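Local coordinates for protein DNA primase (Aquifex aeolicus, PDB 2AU3) that probably synthesises short RNA primers on single-stranded DNA for DNA polymerase to extend during replication, at residues A[279-284]-A[312-317]; A[12-17]-A[66-71]; A[114-119]-A[152-157]; A[354-359]-A[368-373]. All blocks are in the same frame, centred on the assembly; numbering follows the deposited sequence.

Overall arrangement
Four contacts, mostly between helices, illustrate how an elongated primase is assembled. Along the chain they come in series: contact 2 in the zinc-binding region, contact 3 in the N-terminal part of the catalytic core, contact 1 in the Toprim region and contact 4 in the following helical domain. They gather in two pairs. Contacts 2 and 3, with centres about 23 Å apart, are joined by a salt bridge from K69 NZ to D114 OD2 of 2.6 Å. Contacts 1 and 4, with centres about 20 Å apart, meet where L312 packs against the backbone of Y373. Contacts 2 and 4, centres about 54 Å apart, place the zinc-binding and helical regions on opposite sides of the chain's centre.

Contact 1: A[279-284]-A[312-317]; sequences QANLLS and LSAGVE
S284, near the C-terminal end of helix 277-284, carries much of this interface and can be traced atom by atom. Its CB points toward 312-317 and lies 3.4 Å from the carbonyl oxygen A314 O. The same CB also touches V316 CG2, at 3.7 Å. At the tip, OG takes the crowded position between the backbone nitrogen and carbonyl carbon (chi1 71°), which turns it back onto its own helix. There it donates to N281 O over a very short 2.5 Å, in the carbonyl plane and on a lone pair. S284 OG also lies 3.7 Å from A314 O, without bonding to it, and close to A314 CB. Its proton is given within its own helix, and no hydrogen bond crosses between the segments; the join rests on van der Waals packing. A314 opposes S284 with a small side chain: its methyl CB sits 3.7 Å from A280 O, and N281 ND2 reaches it at 3.6 Å. Just beyond, G315 has positive phi and closes helix 298-313 with a Schellman motif, turning the chain so that V316 can face S284 and also rest on V290. E317 then pairs through its backbone with K288 and V290, at strand 289-293. Helix 298-313 is therefore the crossover of a beta-alpha-beta unit joining parallel strands 289-293 and 317-321, packed against helix 277-284 in the Toprim fold.

Contact 2: A[12-17]-A[66-71]; sequences REIDIV and DAIKFV
Two carboxylates are the flat groups that set the backbone here, and each is met differently. That of D15 receives V17 N from above its plane, 48° out of it, with OD1 3.2 Å from that nitrogen; Q54 NE2 also bonds to OD1. That of D66 is approached by K69 N nearly along the C-O axis of OD1, at 2.9 Å, while its other oxygen, OD2, is bonded to Y79 OH. Both aspartates are N-caps, of helix 16-23 and helix 67-75, so the contact brings together two capped helix starts in the CHC2 zinc-binding region. A third flat group, the ring of F70, pairs edge-to-face with Y23 on the far part of helix 16-23. Between the two caps the apolar side chains face one another. A67 is the centre: its small methyl points toward 12-17 and is shared by two isoleucines. I14, just after helix 6-13 ends, brings its CG2 branch, anti to the backbone nitrogen, to 3.6 Å from A67 CB. Its longer arm crosses the side chain of I68 at about a right angle, CD1 touching I68 CG1 at 4.0 Å. From the other flank I16 extends CG1 anti to its backbone nitrogen (chi1 -168°), lying 3.7 Å from A67 CB. The chain stays extended to its tip, where I16 CD1 settles over the first turn of helix 67-75, 3.6 Å from the amide nitrogen A67 N.

Contact 3: A[114-119]-A[152-157]; sequences DFYRES and EALVKV
The carbonyl oxygen F115 O is gripped twice, by the helical amide S119 N at 2.9 Å and by the hydroxyl S119 OG at 2.7 Å. The hydroxyl comes from above the carbonyl plane, 40° out of it, rather than on a lone pair. This bond also parks OG over one face of the F115 ring, offset toward the rim. On the opposite face lies L154 CA, 4.1 Å from the ring centroid, in a CH-pi contact. The ring is thereby sandwiched between S119 of its own helix and L154 of helix 151-161. The contact lies in the catalytic core's N-terminal domain, where segments 114-119 and 152-157 run at 138° to each other, roughly antiparallel, the local axes 11.0 Å apart at the closest. CG of F115 is anti to the backbone nitrogen (chi1 164°), which sends CZ to 3.7 Å from A153 CB, while CE2 meets L154 CB and CD1 reaches V157 CG1. An alanine here removes the ring that L154 CA, A153 and V157 pack on, and would probably loosen the join between the helices. Beside it, Y116 OH is hydrogen-bonded to D183 OD2, and L154 CD2 lies 3.7 Å from Y116 OH, oblique to the tyrosine ring.

Contact 4: A[354-359]-A[368-373]; sequences TLIKTA and REFRYY
Helices 351-358 and 363-374 run nearly antiparallel, their local directions 160° apart and their local axes 10.3 Å from each other at the closest. The backbones come nearest at L355 and F370, whose CA atoms are 6.5 Å apart. Near the end of the first helix T358 folds its hydroxyl back, so that T354 O accepts from both T358 N and T358 OG1, the latter at 2.7 Å; K366 NZ bonds to the same hydroxyl. L355 is the central side chain of the interface. Its CG is anti to the carbonyl carbon, and its atoms divide among three residues of the opposing helix. L355 CB lies at the edge of the F370 ring, 3.9 Å from F370 CD1 and near the ring plane. L355 CD1 meets the edge of the Y373 ring at Y373 CD2, also at 3.9 Å, and L355 CD2 turns toward E369, 3.8 Å from E369 OE1. The two helices, linked by a short turn, form an antiparallel hairpin of the DnaG helical domain. An alanine here, keeping only CB, removes the two methyls that reach Y373 and E369 and would probably loosen the packing across the hairpin. Alongside, I356 reaches obliquely to F370, I356 CG1 lying 3.8 Å from F370 CE1. CG of F370 is anti to the backbone nitrogen, and its ring is stacked with F390 of helix 380-394, a helix that I356 also touches.

Contact 1: A[279-284]-A[312-317]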
loop_
_atom_site.group_PDB
_atom_site.type_symbol
_atom_site.label_atom_id
_atom_site.label_comp_id
_atom_site.label_asym_id
_atom_site.label_seq_id
_atom_site.Cartn_x
_atom_site.Cartn_y
_atom_site.Cartn_z
ATOM N N GLN A 279 4.549 5.575 11.048
ATOM C CA GLN A 279 3.450 5.529 10.074
ATOM C C GLN A 279 2.475 6.731 10.218
ATOM O O GLN A 279 2.019 7.300 9.211
ATOM C CB GLN A 279 2.673 4.211 10.177
ATOM C CG GLN A 279 3.437 2.990 9.692
ATOM C CD GLN A 279 2.864 1.689 10.231
ATOM O OE1 GLN A 279 1.928 1.691 11.074
ATOM N NE2 GLN A 279 3.429 0.573 9.786
ATOM N N ALA A 280 2.151 7.095 11.463
ATOM C CA ALA A 280 1.323 8.277 11.711
ATOM C C ALA A 280 2.032 9.565 11.224
ATOM O O ALA A 280 1.414 10.391 10.563
ATOM C CB ALA A 280 0.931 8.371 13.161
ATOM N N ASN A 281 3.319 9.717 11.543
ATOM C CA ASN A 281 4.145 10.810 11.015
ATOM C C ASN A 281 4.097 10.833 9.483
ATOM O O ASN A 281 3.880 11.875 8.890
ATOM C CB ASN A 281 5.620 10.674 11.448
ATOM C CG ASN A 281 5.845 10.882 12.969
ATOM O OD1 ASN A 281 6.935 10.640 13.466
ATOM N ND2 ASN A 281 4.818 11.301 13.686
ATOM N N LEU A 282 4.357 9.684 8.844
ATOM C CA LEU A 282 4.317 9.604 7.385
ATOM C C LEU A 282 2.937 10.023 6.847
ATOM O O LEU A 282 2.828 10.845 5.924
ATOM C CB LEU A 282 4.703 8.193 6.897
ATOM C CG LEU A 282 4.462 7.884 5.408
ATOM C CD1 LEU A 282 5.459 8.681 4.500
ATOM C CD2 LEU A 282 4.581 6.353 5.146
ATOM N N LEU A 283 1.873 9.490 7.438
ATOM C CA LEU A 283 0.529 9.868 6.982
ATOM C C LEU A 283 0.318 11.382 7.061
ATOM O O LEU A 283 -0.271 11.976 6.141
ATOM C CB LEU A 283 -0.556 9.130 7.787
ATOM C CG LEU A 283 -2.034 9.238 7.381
ATOM C CD1 LEU A 283 -2.254 9.121 5.864
ATOM C CD2 LEU A 283 -2.884 8.168 8.146
ATOM N N SER A 284 0.829 12.006 8.131
ATOM C CA SER A 284 0.647 13.449 8.347
ATOM C C SER A 284 1.268 14.320 7.254
ATOM O O SER A 284 0.846 15.452 7.049
ATOM C CB SER A 284 1.168 13.882 9.699
ATOM O OG SER A 284 2.582 13.824 9.726
ATOM N N LEU A 312 -2.712 12.129 16.801
ATOM C CA LEU A 312 -2.712 13.444 17.446
ATOM C C LEU A 312 -1.300 14.032 17.524
ATOM O O LEU A 312 -1.099 15.180 17.150
ATOM C CB LEU A 312 -3.415 13.418 18.815
ATOM C CG LEU A 312 -4.903 13.065 18.786
ATOM C CD1 LEU A 312 -5.466 12.895 20.209
ATOM C CD2 LEU A 312 -5.724 14.104 17.983
ATOM N N SER A 313 -0.321 13.230 17.949
ATOM C CA SER A 313 1.062 13.697 18.082
ATOM C C SER A 313 1.623 14.181 16.751
ATOM O O SER A 313 2.422 15.125 16.711
ATOM C CB SER A 313 1.966 12.594 18.629
ATOM O OG SER A 313 1.463 12.118 19.852
ATOM N N ALA A 314 1.206 13.528 15.668
ATOM C CA ALA A 314 1.667 13.892 14.342
ATOM C C ALA A 314 0.887 15.081 13.804
ATOM O O ALA A 314 1.156 15.532 12.707
ATOM C CB ALA A 314 1.561 12.708 13.403
ATOM N N GLY A 315 -0.076 15.584 14.579
ATOM C CA GLY A 315 -0.776 16.819 14.241
ATOM C C GLY A 315 -1.964 16.614 13.308
ATOM O O GLY A 315 -2.367 17.504 12.553
ATOM N N VAL A 316 -2.527 15.428 13.355
ATOM C CA VAL A 316 -3.666 15.132 12.530
ATOM C C VAL A 316 -4.933 15.267 13.386
ATOM O O VAL A 316 -4.919 14.932 14.562
ATOM C CB VAL A 316 -3.537 13.717 11.920
ATOM C CG1 VAL A 316 -4.716 13.393 11.065
ATOM C CG2 VAL A 316 -2.248 13.635 11.072
ATOM N N GLU A 317 -6.011 15.761 12.789
ATOM C CA GLU A 317 -7.334 15.700 13.414
ATOM C C GLU A 317 -7.943 14.341 13.149
ATOM O O GLU A 317 -7.925 13.847 12.020
ATOM C CB GLU A 317 -8.266 16.710 12.787
ATOM C CG GLU A 317 -8.002 18.148 13.130
ATOM C CD GLU A 317 -9.271 18.939 12.943
ATOM O OE1 GLU A 317 -9.738 19.049 11.773
ATOM O OE2 GLU A 317 -9.831 19.381 13.966
#

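Contact 2: A[12-17]-A[66-71]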
loop_
_atom_site.group_PDB
_atom_site.type_symbol
_atom_site.label_atom_id
_atom_site.label_comp_id
_atom_site.label_asym_id
_atom_site.label_seq_id
_atom_site.Cartn_x
_atom_site.Cartn_y
_atom_site.Cartn_z
ATOM N N ARG A 12 16.789 8.555 -16.399
ATOM C CA ARG A 12 16.476 9.990 -16.540
ATOM C C ARG A 12 16.379 10.443 -18.013
ATOM O O ARG A 12 15.482 11.207 -18.387
ATOM C CB ARG A 12 17.495 10.853 -15.789
ATOM C CG ARG A 12 17.424 10.762 -14.246
ATOM C CD ARG A 12 18.707 11.298 -13.551
ATOM N NE ARG A 12 18.653 11.180 -12.089
ATOM C CZ ARG A 12 18.095 12.077 -11.275
ATOM N NH1 ARG A 12 17.540 13.180 -11.766
ATOM N NH2 ARG A 12 18.087 11.868 -9.956
ATOM N N GLU A 13 17.287 9.945 -18.842
ATOM C CA GLU A 13 17.368 10.326 -20.248
ATOM C C GLU A 13 16.242 9.743 -21.121
ATOM O O GLU A 13 15.866 10.352 -22.132
ATOM C CB GLU A 13 18.728 9.901 -20.810
ATOM C CG GLU A 13 18.967 10.321 -22.257
ATOM C CD GLU A 13 19.393 11.775 -22.391
ATOM O OE1 GLU A 13 19.424 12.508 -21.360
ATOM O OE2 GLU A 13 19.687 12.188 -23.530
ATOM N N ILE A 14 15.723 8.565 -20.755
ATOM C CA ILE A 14 14.683 7.914 -21.570
ATOM C C ILE A 14 13.335 8.605 -21.392
ATOM O O ILE A 14 13.005 9.048 -20.295
ATOM C CB ILE A 14 14.517 6.422 -21.197
ATOM C CG1 ILE A 14 15.746 5.620 -21.610
ATOM C CG2 ILE A 14 13.313 5.855 -21.892
ATOM C CD1 ILE A 14 15.921 4.362 -20.769
ATOM N N ASP A 15 12.574 8.711 -22.477
ATOM C CA ASP A 15 11.168 9.091 -22.394
ATOM C C ASP A 15 10.385 7.870 -22.827
ATOM O O ASP A 15 10.508 7.422 -23.965
ATOM C CB ASP A 15 10.854 10.286 -23.324
ATOM C CG ASP A 15 9.426 10.831 -23.143
ATOM O OD1 ASP A 15 8.546 10.134 -22.557
ATOM O OD2 ASP A 15 9.086 11.964 -23.549
ATOM N N ILE A 16 9.594 7.316 -21.910
ATOM C CA ILE A 16 8.879 6.070 -22.174
ATOM C C ILE A 16 7.987 6.137 -23.413
ATOM O O ILE A 16 7.807 5.141 -24.101
ATOM C CB ILE A 16 8.069 5.651 -20.941
ATOM C CG1 ILE A 16 7.556 4.218 -21.099
ATOM C CG2 ILE A 16 6.944 6.671 -20.646
ATOM C CD1 ILE A 16 7.053 3.611 -19.751
ATOM N N VAL A 17 7.441 7.324 -23.695
ATOM C CA VAL A 17 6.604 7.534 -24.868
ATOM C C VAL A 17 7.393 7.249 -26.152
ATOM O O VAL A 17 6.939 6.495 -27.017
ATOM C CB VAL A 17 5.983 8.965 -24.873
ATOM C CG1 VAL A 17 5.253 9.256 -26.183
ATOM C CG2 VAL A 17 5.020 9.124 -23.718
ATOM N N ASP A 66 8.483 0.585 -16.004
ATOM C CA ASP A 66 9.144 1.666 -16.727
ATOM C C ASP A 66 9.480 1.256 -18.162
ATOM O O ASP A 66 9.072 0.178 -18.646
ATOM C CB ASP A 66 10.385 2.211 -15.958
ATOM C CG ASP A 66 11.534 1.186 -15.858
ATOM O OD1 ASP A 66 11.468 0.140 -16.524
ATOM O OD2 ASP A 66 12.551 1.341 -15.131
ATOM N N ALA A 67 10.183 2.145 -18.858
ATOM C CA ALA A 67 10.515 1.924 -20.253
ATOM C C ALA A 67 11.460 0.733 -20.462
ATOM O O ALA A 67 11.249 -0.074 -21.361
ATOM C CB ALA A 67 11.115 3.199 -20.852
ATOM N N ILE A 68 12.503 0.625 -19.642
ATOM C CA ILE A 68 13.421 -0.497 -19.763
ATOM C C ILE A 68 12.665 -1.821 -19.606
ATOM O O ILE A 68 12.913 -2.804 -20.337
ATOM C CB ILE A 68 14.522 -0.425 -18.686
ATOM C CG1 ILE A 68 15.430 0.798 -18.924
ATOM C CG2 ILE A 68 15.332 -1.755 -18.672
ATOM C CD1 ILE A 68 16.355 1.133 -17.738
ATOM N N LYS A 69 11.771 -1.850 -18.625
ATOM C CA LYS A 69 10.991 -3.036 -18.338
ATOM C C LYS A 69 10.093 -3.404 -19.524
ATOM O O LYS A 69 9.955 -4.583 -19.850
ATOM C CB LYS A 69 10.152 -2.824 -17.081
ATOM C CG LYS A 69 9.105 -3.894 -16.874
ATOM C CD LYS A 69 8.849 -4.090 -15.399
ATOM C CE LYS A 69 8.164 -5.402 -15.138
ATOM N NZ LYS A 69 7.177 -5.236 -14.043
ATOM N N PHE A 70 9.493 -2.406 -20.179
ATOM C CA PHE A 70 8.715 -2.703 -21.386
ATOM C C PHE A 70 9.574 -3.466 -22.417
ATOM O O PHE A 70 9.150 -4.474 -22.977
ATOM C CB PHE A 70 8.116 -1.447 -22.037
ATOM C CG PHE A 70 7.391 -1.754 -23.332
ATOM C CD1 PHE A 70 6.070 -2.217 -23.320
ATOM C CD2 PHE A 70 8.061 -1.670 -24.549
ATOM C CE1 PHE A 70 5.407 -2.546 -24.510
ATOM C CE2 PHE A 70 7.396 -1.995 -25.756
ATOM C CZ PHE A 70 6.086 -2.443 -25.729
ATOM N N VAL A 71 10.763 -2.948 -22.693
ATOM C CA VAL A 71 11.637 -3.569 -23.690
ATOM C C VAL A 71 12.005 -4.989 -23.254
ATOM O O VAL A 71 11.959 -5.937 -24.073
ATOM C CB VAL A 71 12.898 -2.699 -23.984
ATOM C CG1 VAL A 71 13.868 -3.428 -24.942
ATOM C CG2 VAL A 71 12.488 -1.351 -24.545
#

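Contact 3: A[114-119]-A[152-157]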
loop_
_atom_site.group_PDB
_atom_site.type_symbol
_atom_site.label_atom_id
_atom_site.label_comp_id
_atom_site.label_asym_id
_atom_site.label_seq_id
_atom_site.Cartn_x
_atom_site.Cartn_y
_atom_site.Cartn_z
ATOM N N ASP A 114 6.234 -9.705 -10.690
ATOM C CA ASP A 114 5.674 -10.115 -11.993
ATOM C C ASP A 114 5.435 -11.608 -12.058
ATOM O O ASP A 114 4.466 -12.070 -12.681
ATOM C CB ASP A 114 6.625 -9.729 -13.137
ATOM C CG ASP A 114 6.857 -8.212 -13.229
ATOM O OD1 ASP A 114 5.953 -7.411 -12.860
ATOM O OD2 ASP A 114 7.937 -7.736 -13.642
ATOM N N PHE A 115 6.334 -12.363 -11.436
ATOM C CA PHE A 115 6.238 -13.819 -11.377
ATOM C C PHE A 115 4.978 -14.257 -10.606
ATOM O O PHE A 115 4.187 -15.096 -11.069
ATOM C CB PHE A 115 7.507 -14.397 -10.718
ATOM C CG PHE A 115 7.359 -15.820 -10.278
ATOM C CD1 PHE A 115 7.268 -16.844 -11.216
ATOM C CD2 PHE A 115 7.269 -16.135 -8.928
ATOM C CE1 PHE A 115 7.099 -18.175 -10.817
ATOM C CE2 PHE A 115 7.108 -17.456 -8.515
ATOM C CZ PHE A 115 7.033 -18.482 -9.473
ATOM N N TYR A 116 4.801 -13.671 -9.429
ATOM C CA TYR A 116 3.627 -13.929 -8.598
ATOM C C TYR A 116 2.309 -13.514 -9.269
ATOM O O TYR A 116 1.297 -14.223 -9.152
ATOM C CB TYR A 116 3.755 -13.180 -7.299
ATOM C CG TYR A 116 4.773 -13.710 -6.329
ATOM C CD1 TYR A 116 5.064 -15.076 -6.245
ATOM C CD2 TYR A 116 5.412 -12.849 -5.443
ATOM C CE1 TYR A 116 6.022 -15.556 -5.311
ATOM C CE2 TYR A 116 6.331 -13.329 -4.489
ATOM C CZ TYR A 116 6.611 -14.668 -4.429
ATOM O OH TYR A 116 7.501 -15.117 -3.488
ATOM N N ARG A 117 2.315 -12.352 -9.917
ATOM C CA ARG A 117 1.149 -11.885 -10.675
ATOM C C ARG A 117 0.769 -12.895 -11.753
ATOM O O ARG A 117 -0.383 -13.278 -11.861
ATOM C CB ARG A 117 1.409 -10.515 -11.320
ATOM C CG ARG A 117 0.285 -10.073 -12.225
ATOM C CD ARG A 117 0.640 -8.924 -13.193
ATOM N NE ARG A 117 1.128 -7.753 -12.474
ATOM C CZ ARG A 117 2.372 -7.316 -12.557
ATOM N NH1 ARG A 117 3.227 -7.951 -13.350
ATOM N NH2 ARG A 117 2.765 -6.240 -11.865
ATOM N N GLU A 118 1.750 -13.333 -12.541
ATOM C CA GLU A 118 1.499 -14.334 -13.572
ATOM C C GLU A 118 0.973 -15.613 -12.945
ATOM O O GLU A 118 0.124 -16.294 -13.522
ATOM C CB GLU A 118 2.797 -14.671 -14.318
ATOM C CG GLU A 118 2.669 -14.649 -15.834
ATOM C CD GLU A 118 2.700 -16.038 -16.452
ATOM O OE1 GLU A 118 1.605 -16.647 -16.555
ATOM O OE2 GLU A 118 3.809 -16.525 -16.840
ATOM N N SER A 119 1.525 -15.960 -11.789
ATOM C CA SER A 119 1.183 -17.192 -11.120
ATOM C C SER A 119 -0.263 -17.149 -10.612
ATOM O O SER A 119 -0.979 -18.133 -10.690
ATOM C CB SER A 119 2.169 -17.454 -9.998
ATOM O OG SER A 119 3.494 -17.626 -10.523
ATOM N N GLU A 152 10.956 -23.687 -6.774
ATOM C CA GLU A 152 11.827 -23.975 -7.917
ATOM C C GLU A 152 11.516 -23.077 -9.134
ATOM O O GLU A 152 12.442 -22.595 -9.819
ATOM C CB GLU A 152 11.820 -25.468 -8.253
ATOM C CG GLU A 152 12.471 -26.332 -7.163
ATOM C CD GLU A 152 13.955 -26.013 -6.939
ATOM O OE1 GLU A 152 14.674 -25.774 -7.925
ATOM O OE2 GLU A 152 14.412 -25.996 -5.773
ATOM N N ALA A 153 10.229 -22.802 -9.368
ATOM C CA ALA A 153 9.831 -21.882 -10.439
ATOM C C ALA A 153 10.414 -20.474 -10.191
ATOM O O ALA A 153 10.967 -19.862 -11.101
ATOM C CB ALA A 153 8.305 -21.810 -10.558
ATOM N N LEU A 154 10.260 -19.971 -8.968
ATOM C CA LEU A 154 10.792 -18.654 -8.575
ATOM C C LEU A 154 12.321 -18.623 -8.737
ATOM O O LEU A 154 12.877 -17.672 -9.286
ATOM C CB LEU A 154 10.401 -18.334 -7.117
ATOM C CG LEU A 154 10.974 -17.095 -6.398
ATOM C CD1 LEU A 154 10.817 -15.809 -7.209
ATOM C CD2 LEU A 154 10.332 -16.917 -5.040
ATOM N N VAL A 155 12.994 -19.641 -8.214
ATOM C CA VAL A 155 14.458 -19.694 -8.274
ATOM C C VAL A 155 14.954 -19.680 -9.731
ATOM O O VAL A 155 15.895 -18.958 -10.069
ATOM C CB VAL A 155 15.018 -20.922 -7.508
ATOM C CG1 VAL A 155 16.439 -21.249 -7.960
ATOM C CG2 VAL A 155 14.967 -20.686 -6.012
ATOM N N LYS A 156 14.290 -20.449 -10.588
ATOM C CA LYS A 156 14.631 -20.490 -12.002
ATOM C C LYS A 156 14.537 -19.107 -12.668
ATOM O O LYS A 156 15.421 -18.727 -13.450
ATOM C CB LYS A 156 13.754 -21.507 -12.736
ATOM C CG LYS A 156 14.169 -21.795 -14.179
ATOM C CD LYS A 156 13.068 -22.593 -14.912
ATOM C CE LYS A 156 13.011 -22.257 -16.402
ATOM N NZ LYS A 156 11.867 -21.323 -16.763
ATOM N N VAL A 157 13.486 -18.339 -12.366
ATOM C CA VAL A 157 13.394 -17.005 -12.972
ATOM C C VAL A 157 14.481 -16.088 -12.444
ATOM O O VAL A 157 15.004 -15.257 -13.183
ATOM C CB VAL A 157 11.991 -16.314 -12.865
ATOM C CG1 VAL A 157 10.840 -17.295 -12.979
ATOM C CG2 VAL A 157 11.884 -15.446 -11.632
#

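Contact 4: A[354-359]-A[368-373]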
loop_
_atom_site.group_PDB
_atom_site.type_symbol
_atom_site.label_atom_id
_atom_site.label_comp_id
_atom_site.label_asym_id
_atom_site.label_seq_id
_atom_site.Cartn_x
_atom_site.Cartn_y
_atom_site.Cartn_z
ATOM N N THR A 354 -16.816 15.258 19.516
ATOM C CA THR A 354 -17.619 14.125 19.983
ATOM C C THR A 354 -17.512 13.858 21.509
ATOM O O THR A 354 -18.522 13.589 22.168
ATOM C CB THR A 354 -17.301 12.852 19.152
ATOM O OG1 THR A 354 -17.470 13.148 17.764
ATOM C CG2 THR A 354 -18.337 11.755 19.400
ATOM N N LEU A 355 -16.308 13.934 22.072
ATOM C CA LEU A 355 -16.170 13.886 23.538
ATOM C C LEU A 355 -16.978 14.988 24.226
ATOM O O LEU A 355 -17.725 14.718 25.152
ATOM C CB LEU A 355 -14.708 13.989 23.973
ATOM C CG LEU A 355 -13.984 12.650 23.835
ATOM C CD1 LEU A 355 -12.484 12.885 23.807
ATOM C CD2 LEU A 355 -14.362 11.684 24.973
ATOM N N ILE A 356 -16.827 16.217 23.758
ATOM C CA ILE A 356 -17.583 17.347 24.307
ATOM C C ILE A 356 -19.091 17.098 24.214
ATOM O O ILE A 356 -19.821 17.379 25.161
ATOM C CB ILE A 356 -17.166 18.686 23.625
ATOM C CG1 ILE A 356 -15.746 19.068 24.057
ATOM C CG2 ILE A 356 -18.141 19.809 23.958
ATOM C CD1 ILE A 356 -15.023 20.072 23.140
ATOM N N LYS A 357 -19.543 16.553 23.090
ATOM C CA LYS A 357 -20.964 16.258 22.875
ATOM C C LYS A 357 -21.507 15.159 23.804
ATOM O O LYS A 357 -22.662 15.248 24.282
ATOM C CB LYS A 357 -21.201 15.878 21.416
ATOM C CG LYS A 357 -22.661 15.959 20.958
ATOM C CD LYS A 357 -22.861 15.299 19.584
ATOM C CE LYS A 357 -24.285 14.770 19.421
ATOM N NZ LYS A 357 -25.114 15.548 18.425
ATOM N N THR A 358 -20.683 14.138 24.064
ATOM C CA THR A 358 -21.130 12.944 24.789
ATOM C C THR A 358 -20.646 12.799 26.248
ATOM O O THR A 358 -21.028 11.853 26.934
ATOM C CB THR A 358 -20.794 11.659 23.993
ATOM O OG1 THR A 358 -19.385 11.607 23.718
ATOM C CG2 THR A 358 -21.438 11.686 22.612
ATOM N N ALA A 359 -19.807 13.717 26.719
ATOM C CA ALA A 359 -19.269 13.601 28.072
ATOM C C ALA A 359 -20.406 13.446 29.083
ATOM O O ALA A 359 -20.254 12.746 30.083
ATOM C CB ALA A 359 -18.395 14.786 28.416
ATOM N N ARG A 368 -11.758 11.762 31.790
ATOM C CA ARG A 368 -10.498 11.023 31.774
ATOM C C ARG A 368 -9.953 10.926 30.356
ATOM O O ARG A 368 -8.772 11.199 30.113
ATOM C CB ARG A 368 -10.712 9.613 32.321
ATOM C CG ARG A 368 -9.731 9.235 33.395
ATOM C CD ARG A 368 -9.028 7.901 33.137
ATOM N NE ARG A 368 -9.712 6.819 33.834
ATOM C CZ ARG A 368 -9.257 5.583 33.952
ATOM N NH1 ARG A 368 -8.100 5.214 33.406
ATOM N NH2 ARG A 368 -9.978 4.710 34.622
ATOM N N GLU A 369 -10.836 10.540 29.428
ATOM C CA GLU A 369 -10.464 10.335 28.031
ATOM C C GLU A 369 -10.070 11.656 27.413
ATOM O O GLU A 369 -9.012 11.774 26.824
ATOM C CB GLU A 369 -11.635 9.742 27.242
ATOM C CG GLU A 369 -11.691 8.223 27.234
ATOM C CD GLU A 369 -12.401 7.678 25.993
ATOM O OE1 GLU A 369 -13.569 8.088 25.744
ATOM O OE2 GLU A 369 -11.795 6.841 25.277
ATOM N N PHE A 370 -10.935 12.646 27.578
ATOM C CA PHE A 370 -10.696 13.990 27.055
ATOM C C PHE A 370 -9.342 14.556 27.489
ATOM O O PHE A 370 -8.551 15.012 26.647
ATOM C CB PHE A 370 -11.810 14.926 27.494
ATOM C CG PHE A 370 -11.743 16.295 26.866
ATOM C CD1 PHE A 370 -12.314 16.533 25.624
ATOM C CD2 PHE A 370 -11.147 17.357 27.536
ATOM C CE1 PHE A 370 -12.266 17.814 25.053
ATOM C CE2 PHE A 370 -11.095 18.625 26.965
ATOM C CZ PHE A 370 -11.643 18.844 25.726
ATOM N N ARG A 371 -9.072 14.518 28.788
ATOM C CA ARG A 371 -7.824 15.068 29.293
ATOM C C ARG A 371 -6.637 14.230 28.829
ATOM O O ARG A 371 -5.595 14.768 28.535
ATOM C CB ARG A 371 -7.861 15.244 30.815
ATOM C CG ARG A 371 -7.065 14.238 31.604
ATOM C CD ARG A 371 -7.397 14.196 33.120
ATOM N NE ARG A 371 -6.493 15.041 33.897
ATOM C CZ ARG A 371 -6.254 14.902 35.196
ATOM N NH1 ARG A 371 -6.862 13.951 35.903
ATOM N NH2 ARG A 371 -5.413 15.734 35.799
ATOM N N TYR A 372 -6.815 12.916 28.734
ATOM C CA TYR A 372 -5.785 12.052 28.148
ATOM C C TYR A 372 -5.491 12.403 26.669
ATOM O O TYR A 372 -4.349 12.607 26.300
ATOM C CB TYR A 372 -6.184 10.595 28.311
ATOM C CG TYR A 372 -5.337 9.598 27.560
ATOM C CD1 TYR A 372 -4.115 9.157 28.075
ATOM C CD2 TYR A 372 -5.779 9.057 26.365
ATOM C CE1 TYR A 372 -3.343 8.226 27.395
ATOM C CE2 TYR A 372 -5.025 8.117 25.685
ATOM C CZ TYR A 372 -3.805 7.716 26.192
ATOM O OH TYR A 372 -3.062 6.793 25.505
ATOM N N TYR A 373 -6.510 12.462 25.820
ATOM C CA TYR A 373 -6.256 12.800 24.407
ATOM C C TYR A 373 -5.686 14.192 24.240
ATOM O O TYR A 373 -4.821 14.428 23.397
ATOM C CB TYR A 373 -7.515 12.660 23.556
ATOM C CG TYR A 373 -7.894 11.244 23.328
ATOM C CD1 TYR A 373 -6.946 10.318 22.935
ATOM C CD2 TYR A 373 -9.201 10.813 23.570
ATOM C CE1 TYR A 373 -7.277 8.983 22.764
ATOM C CE2 TYR A 373 -9.558 9.494 23.390
ATOM C CZ TYR A 373 -8.593 8.579 22.978
ATOM O OH TYR A 373 -8.921 7.258 22.798
#